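Local coordinates for protein alginate lyase (Paenibacillus sp. FPU-7, PDB 6KFN) that probably cleaves the polysaccharide alginate by beta-elimination, as an alginate lyase built on a right-handed parallel beta-helix, at residues 92-97 with 115-120; 141-146 with 178-183. All coordinates share one frame; numbering follows the deposited sequence. Where two conformers were deposited one is given.

Interactions 1 and 2 both join corresponding corner regions of successive turns of the right-handed beta-helix, and both are largely buried. In interaction 1, residues 92-97 and 115-120 round the corner side by side and run on into neighbouring strands, 94-99 and 119-122, so main-chain bonding is continuous and a charged cluster is built above it. In interaction 2 the loops 141-146 and 178-183 lead towards strands 149-151 and 184-186 of the same parallel sheet, but they meet through small residues, one main-chain bond and a hydrated sodium ion. The two contacts touch directly: G115 O probably accepts hydrogen bonds from I141 N and E142 N, and D116 packs against F145.

Interaction 1 of 2, residues 92-97 with 115-120; sequences ALKGIM and GDEGVH
K94 reaches across to the next turn of the beta-helix and places its ammonium group between two carboxylates. Its CG lies anti to the carbonyl carbon (chi1 -36°), and after a bend at chi2 the chain runs out extended, crossing E117 obliquely. NZ makes salt bridges to E117 OE1 at 2.7 Å, on the syn lone pair, and to D116 OD2 at 3.1 Å, on the anti lone pair. E117 takes the crowded chi1 position (71°), its CG between the backbone N and the carbonyl carbon, and a bend at chi2 then turns the carboxylate toward K94. Its other oxygen, OE2, takes a nearly straight hydrogen bond of 2.7 Å from H120 ND1 through its anti lone pair, almost in the imidazole plane; H120 NE2 donates to G152 O. M97, bent at chi2 and chi3, lies alongside H120, its SD 4.2 Å from the ring centroid in an oblique Met-aromatic contact. L93 runs beside D116, and L93 CD1 lies 3.5 Å from D116 CG.

Below, the backbones pair in parallel: I96 N donates to G118 O, and H120 N donates to I96 O at 2.9 Å. G95 suits the corner because a beta carbon would clash with G118 O. I96 and V119 turn to the opposite face from M97 and H120, and both pack on I111. A methionine in place of K94 would remove the charge shared by the two carboxylates and would probably leave them repelling each other and E117 less firmly held.

Two acids around one lysine make a largely buried charge network, with K94 partly open to solvent and a water on E117 OE2. H120, with two N-H donors like an imidazolium, is probably protonated, its positive charge likely stabilised by the E117 carboxylate.

Interaction 2 of 2, residues 141-146 with 178-183; sequences IEAGFG and GVAAEH. With NA (sodium ion), chain B.
Small-residue packing between two loops, with a sodium ion at one end, joins neighbouring turns of the coil where each chain heads for its next strand. A143 and A180 meet methyl to methyl, CB to CB 3.9 Å. The methyl of A181 sits against A143 O at 3.5 Å and also touches the carbonyl carbon of G146, so alanines fill this narrow space without pushing the loops apart. The short 3-10 turn at A143 and G144 is secured by hydrogen bonds from F145 N to E142 O and from G146 N to A143 O. G146 has to be small: a beta carbon would crowd A180 CB and clash with A143 O.

One main-chain hydrogen bond links the loops, from A181 N to G146 O at 3.1 Å. Although the N-H points well at the oxygen (164°), the donor stands above the carbonyl plane, and T138 OG1 is a further partner of the same oxygen. V179 brings CG1 to 3.5 Å from G146 O. This is a corner of a right-handed parallel beta-helix, in which loops of successive turns stack beside the sheet formed by strands such as 149-151 and 184-186.

E182 carries the polar end of the contact. With CG anti to the carbonyl carbon and the chain bent at chi2, it presents OE1 to the sodium at 2.5 Å, while OE2 accepts a short hydrogen bond from a metal-bound water. A second sodium-bound water donates to G144 O at 2.9 Å, which ties the first loop to the ion indirectly. E147 and D185 supply the other protein ligands, a set of acidic oxygens well suited to a hard cation.

Interaction 1 of 2, residues 92-97 with 115-120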
loop_
_atom_site.group_PDB
_atom_site.type_symbol
_atom_site.label_atom_id
_atom_site.label_comp_id
_atom_site.label_asym_id
_atom_site.label_seq_id
_atom_site.Cartn_x
_atom_site.Cartn_y
_atom_site.Cartn_z
ATOM N N ALA A 92 3.713 12.150 8.981
ATOM C CA ALA A 92 3.987 12.814 7.719
ATOM C C ALA A 92 2.754 12.742 6.851
ATOM O O ALA A 92 1.825 11.980 7.101
ATOM C CB ALA A 92 5.174 12.184 7.010
ATOM N N LEU A 93 2.786 13.487 5.751
ATOM C CA LEU A 93 1.684 13.497 4.792
ATOM C C LEU A 93 1.534 12.182 4.055
ATOM O O LEU A 93 0.434 11.765 3.715
ATOM C CB LEU A 93 1.855 14.658 3.809
ATOM C CG LEU A 93 0.687 14.921 2.871
ATOM C CD1 LEU A 93 -0.526 15.425 3.597
ATOM C CD2 LEU A 93 1.086 15.948 1.798
ATOM N N LYS A 94 2.660 11.535 3.772
ATOM C CA LYS A 94 2.686 10.197 3.203
ATOM C C LYS A 94 3.607 9.351 4.056
ATOM O O LYS A 94 4.582 9.856 4.619
ATOM C CB LYS A 94 3.289 10.207 1.786
ATOM C CG LYS A 94 2.979 11.424 0.895
ATOM C CD LYS A 94 1.566 11.434 0.497
ATOM C CE LYS A 94 1.282 12.490 -0.611
ATOM N NZ LYS A 94 -0.189 12.582 -0.934
ATOM N N GLY A 95 3.342 8.046 4.149
ATOM C CA GLY A 95 4.216 7.174 4.896
ATOM C C GLY A 95 5.485 6.854 4.102
ATOM O O GLY A 95 6.554 7.388 4.370
ATOM N N ILE A 96 5.324 5.984 3.103
ATOM C CA ILE A 96 6.410 5.639 2.193
ATOM C C ILE A 96 5.954 5.977 0.783
ATOM O O ILE A 96 4.928 5.482 0.321
ATOM C CB ILE A 96 6.827 4.169 2.292
ATOM C CG1 ILE A 96 7.139 3.781 3.707
ATOM C CG2 ILE A 96 8.020 3.927 1.366
ATOM C CD1 ILE A 96 7.515 2.304 3.886
ATOM N N MET A 97 6.720 6.814 0.106
ATOM C CA MET A 97 6.518 7.130 -1.298
ATOM C C MET A 97 7.663 6.510 -2.073
ATOM O O MET A 97 8.827 6.727 -1.729
ATOM C CB MET A 97 6.506 8.650 -1.514
ATOM C CG MET A 97 6.349 9.092 -2.973
ATOM S SD MET A 97 4.755 8.720 -3.730
ATOM C CE MET A 97 3.731 9.831 -2.830
ATOM N N GLY A 115 -1.101 11.834 7.029
ATOM C CA GLY A 115 -2.061 12.829 6.560
ATOM C C GLY A 115 -2.897 12.378 5.362
ATOM O O GLY A 115 -4.119 12.582 5.337
ATOM N N ASP A 116 -2.236 11.813 4.348
ATOM C CA ASP A 116 -2.851 11.279 3.145
ATOM C C ASP A 116 -2.617 9.765 3.142
ATOM O O ASP A 116 -3.076 9.089 4.067
ATOM C CB ASP A 116 -2.321 12.002 1.894
ATOM C CG ASP A 116 -2.749 13.463 1.786
ATOM O OD1 ASP A 116 -3.570 13.978 2.556
ATOM O OD2 ASP A 116 -2.213 14.090 0.816
ATOM N N GLU A 117 -1.903 9.236 2.131
ATOM C CA GLU A 117 -1.857 7.794 1.899
ATOM C C GLU A 117 -0.647 7.141 2.571
ATOM O O GLU A 117 0.446 7.700 2.669
ATOM C CB GLU A 117 -1.933 7.463 0.404
ATOM C CG GLU A 117 -0.720 7.783 -0.467
ATOM C CD GLU A 117 -0.607 9.205 -1.020
ATOM O OE1 GLU A 117 -1.232 10.137 -0.466
ATOM O OE2 GLU A 117 0.167 9.421 -2.003
ATOM N N GLY A 118 -0.842 5.896 2.993
ATOM C CA GLY A 118 0.188 5.177 3.716
ATOM C C GLY A 118 1.409 4.847 2.875
ATOM O O GLY A 118 2.536 5.189 3.251
ATOM N N VAL A 119 1.187 4.124 1.785
ATOM C CA VAL A 119 2.244 3.671 0.880
ATOM C C VAL A 119 1.801 3.991 -0.531
ATOM O O VAL A 119 0.662 3.685 -0.897
ATOM C CB VAL A 119 2.518 2.168 1.036
ATOM C CG1 VAL A 119 3.563 1.655 0.023
ATOM C CG2 VAL A 119 2.976 1.869 2.466
ATOM N N HIS A 120 2.690 4.546 -1.347
ATOM C CA HIS A 120 2.354 4.883 -2.723
ATOM C C HIS A 120 3.475 4.425 -3.648
ATOM O O HIS A 120 4.617 4.859 -3.515
ATOM C CB HIS A 120 2.139 6.371 -2.845
ATOM C CG HIS A 120 1.511 6.837 -4.131
ATOM N ND1 HIS A 120 0.785 7.981 -4.162
ATOM C CD2 HIS A 120 1.429 6.314 -5.386
ATOM C CE1 HIS A 120 0.340 8.202 -5.390
ATOM N NE2 HIS A 120 0.754 7.223 -6.158
HETATM O O HOH W 1 -0.157 11.278 -3.977
HETATM O O HOH W 2 2.544 7.320 0.396
#

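Interaction 2 of 2, residues 141-146 with 178-183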
loop_
_atom_site.group_PDB
_atom_site.type_symbol
_atom_site.label_atom_id
_atom_site.label_comp_id
_atom_site.label_asym_id
_atom_site.label_seq_id
_atom_site.Cartn_x
_atom_site.Cartn_y
_atom_site.Cartn_z
ATOM N N ILE A 141 -5.374 14.228 7.268
ATOM C CA ILE A 141 -5.424 15.567 6.702
ATOM C C ILE A 141 -6.440 15.646 5.579
ATOM O O ILE A 141 -7.240 16.571 5.515
ATOM C CB ILE A 141 -4.011 16.004 6.254
ATOM C CG1 ILE A 141 -3.087 16.170 7.480
ATOM C CG2 ILE A 141 -4.107 17.293 5.368
ATOM C CD1 ILE A 141 -3.362 17.358 8.295
ATOM N N GLU A 142 -6.434 14.667 4.673
ATOM C CA GLU A 142 -7.426 14.600 3.607
ATOM C C GLU A 142 -7.969 13.195 3.509
ATOM O O GLU A 142 -7.292 12.286 3.002
ATOM C CB GLU A 142 -6.844 15.065 2.274
ATOM C CG GLU A 142 -7.877 15.457 1.260
ATOM C CD GLU A 142 -8.657 16.714 1.695
ATOM O OE1 GLU A 142 -8.038 17.799 1.818
ATOM O OE2 GLU A 142 -9.869 16.584 1.879
ATOM N N ALA A 143 -9.199 12.985 3.981
ATOM C CA ALA A 143 -9.783 11.656 4.003
ATOM C C ALA A 143 -9.811 11.040 2.613
ATOM O O ALA A 143 -9.561 9.847 2.453
ATOM C CB ALA A 143 -11.203 11.712 4.568
ATOM N N GLY A 144 -10.143 11.848 1.614
ATOM C CA GLY A 144 -10.256 11.338 0.259
ATOM C C GLY A 144 -8.941 10.998 -0.405
ATOM O O GLY A 144 -8.962 10.387 -1.484
ATOM N N PHE A 145 -7.837 11.381 0.213
ATOM C CA PHE A 145 -6.473 10.989 -0.175
ATOM C C PHE A 145 -5.873 10.027 0.846
ATOM O O PHE A 145 -4.660 9.888 0.955
ATOM C CB PHE A 145 -5.574 12.237 -0.295
ATOM C CG PHE A 145 -5.995 13.269 -1.309
ATOM C CD1 PHE A 145 -6.807 12.981 -2.407
ATOM C CD2 PHE A 145 -5.521 14.557 -1.185
ATOM C CE1 PHE A 145 -7.143 13.931 -3.339
ATOM C CE2 PHE A 145 -5.889 15.528 -2.110
ATOM C CZ PHE A 145 -6.700 15.197 -3.195
ATOM N N GLY A 146 -6.734 9.346 1.626
ATOM C CA GLY A 146 -6.299 8.553 2.752
ATOM C C GLY A 146 -6.212 7.064 2.492
ATOM O O GLY A 146 -6.560 6.265 3.375
ATOM N N GLY A 178 -9.128 2.877 10.713
ATOM C CA GLY A 178 -8.722 4.263 10.575
ATOM C C GLY A 178 -8.098 4.634 9.257
ATOM O O GLY A 178 -7.531 5.716 9.144
ATOM N N VAL A 179 -8.191 3.747 8.258
ATOM C CA VAL A 179 -7.797 4.080 6.897
ATOM C C VAL A 179 -9.011 4.704 6.235
ATOM O O VAL A 179 -10.079 4.101 6.100
ATOM C CB VAL A 179 -7.264 2.826 6.184
ATOM C CG1 VAL A 179 -7.116 3.076 4.691
ATOM C CG2 VAL A 179 -5.949 2.425 6.821
ATOM N N ALA A 180 -8.877 5.994 5.871
ATOM C CA ALA A 180 -10.025 6.799 5.522
ATOM C C ALA A 180 -10.533 6.549 4.103
ATOM O O ALA A 180 -11.733 6.756 3.842
ATOM C CB ALA A 180 -9.702 8.291 5.655
ATOM N N ALA A 181 -9.669 6.193 3.165
ATOM C CA ALA A 181 -10.077 5.886 1.810
ATOM C C ALA A 181 -9.975 4.377 1.595
ATOM O O ALA A 181 -10.051 3.615 2.551
ATOM C CB ALA A 181 -9.314 6.748 0.791
ATOM N N GLU A 182 -9.866 3.935 0.331
ATOM C CA GLU A 182 -9.738 2.497 0.140
ATOM C C GLU A 182 -8.519 1.980 0.882
ATOM O O GLU A 182 -7.480 2.629 0.961
ATOM C CB GLU A 182 -9.580 2.100 -1.336
ATOM C CG GLU A 182 -10.735 2.468 -2.240
ATOM C CD GLU A 182 -10.653 3.845 -2.850
ATOM O OE1 GLU A 182 -9.778 4.646 -2.526
ATOM O OE2 GLU A 182 -11.565 4.071 -3.738
ATOM N N HIS A 183 -8.612 0.740 1.347
ATOM C CA HIS A 183 -7.416 0.061 1.833
ATOM C C HIS A 183 -6.376 -0.049 0.747
ATOM O O HIS A 183 -5.188 0.176 1.005
ATOM C CB HIS A 183 -7.782 -1.294 2.455
ATOM C CG HIS A 183 -8.479 -1.123 3.753
ATOM N ND1 HIS A 183 -8.636 -2.168 4.644
ATOM C CD2 HIS A 183 -8.946 -0.001 4.363
ATOM C CE1 HIS A 183 -9.263 -1.690 5.706
ATOM N NE2 HIS A 183 -9.475 -0.397 5.561
HETATM NA NA NA B . -8.946 6.628 -3.789
HETATM O O HOH W 3 -10.343 8.111 -2.524
HETATM O O HOH W 4 -10.962 6.210 -4.968
HETATM O O HOH W 5 -8.291 8.430 -5.285
#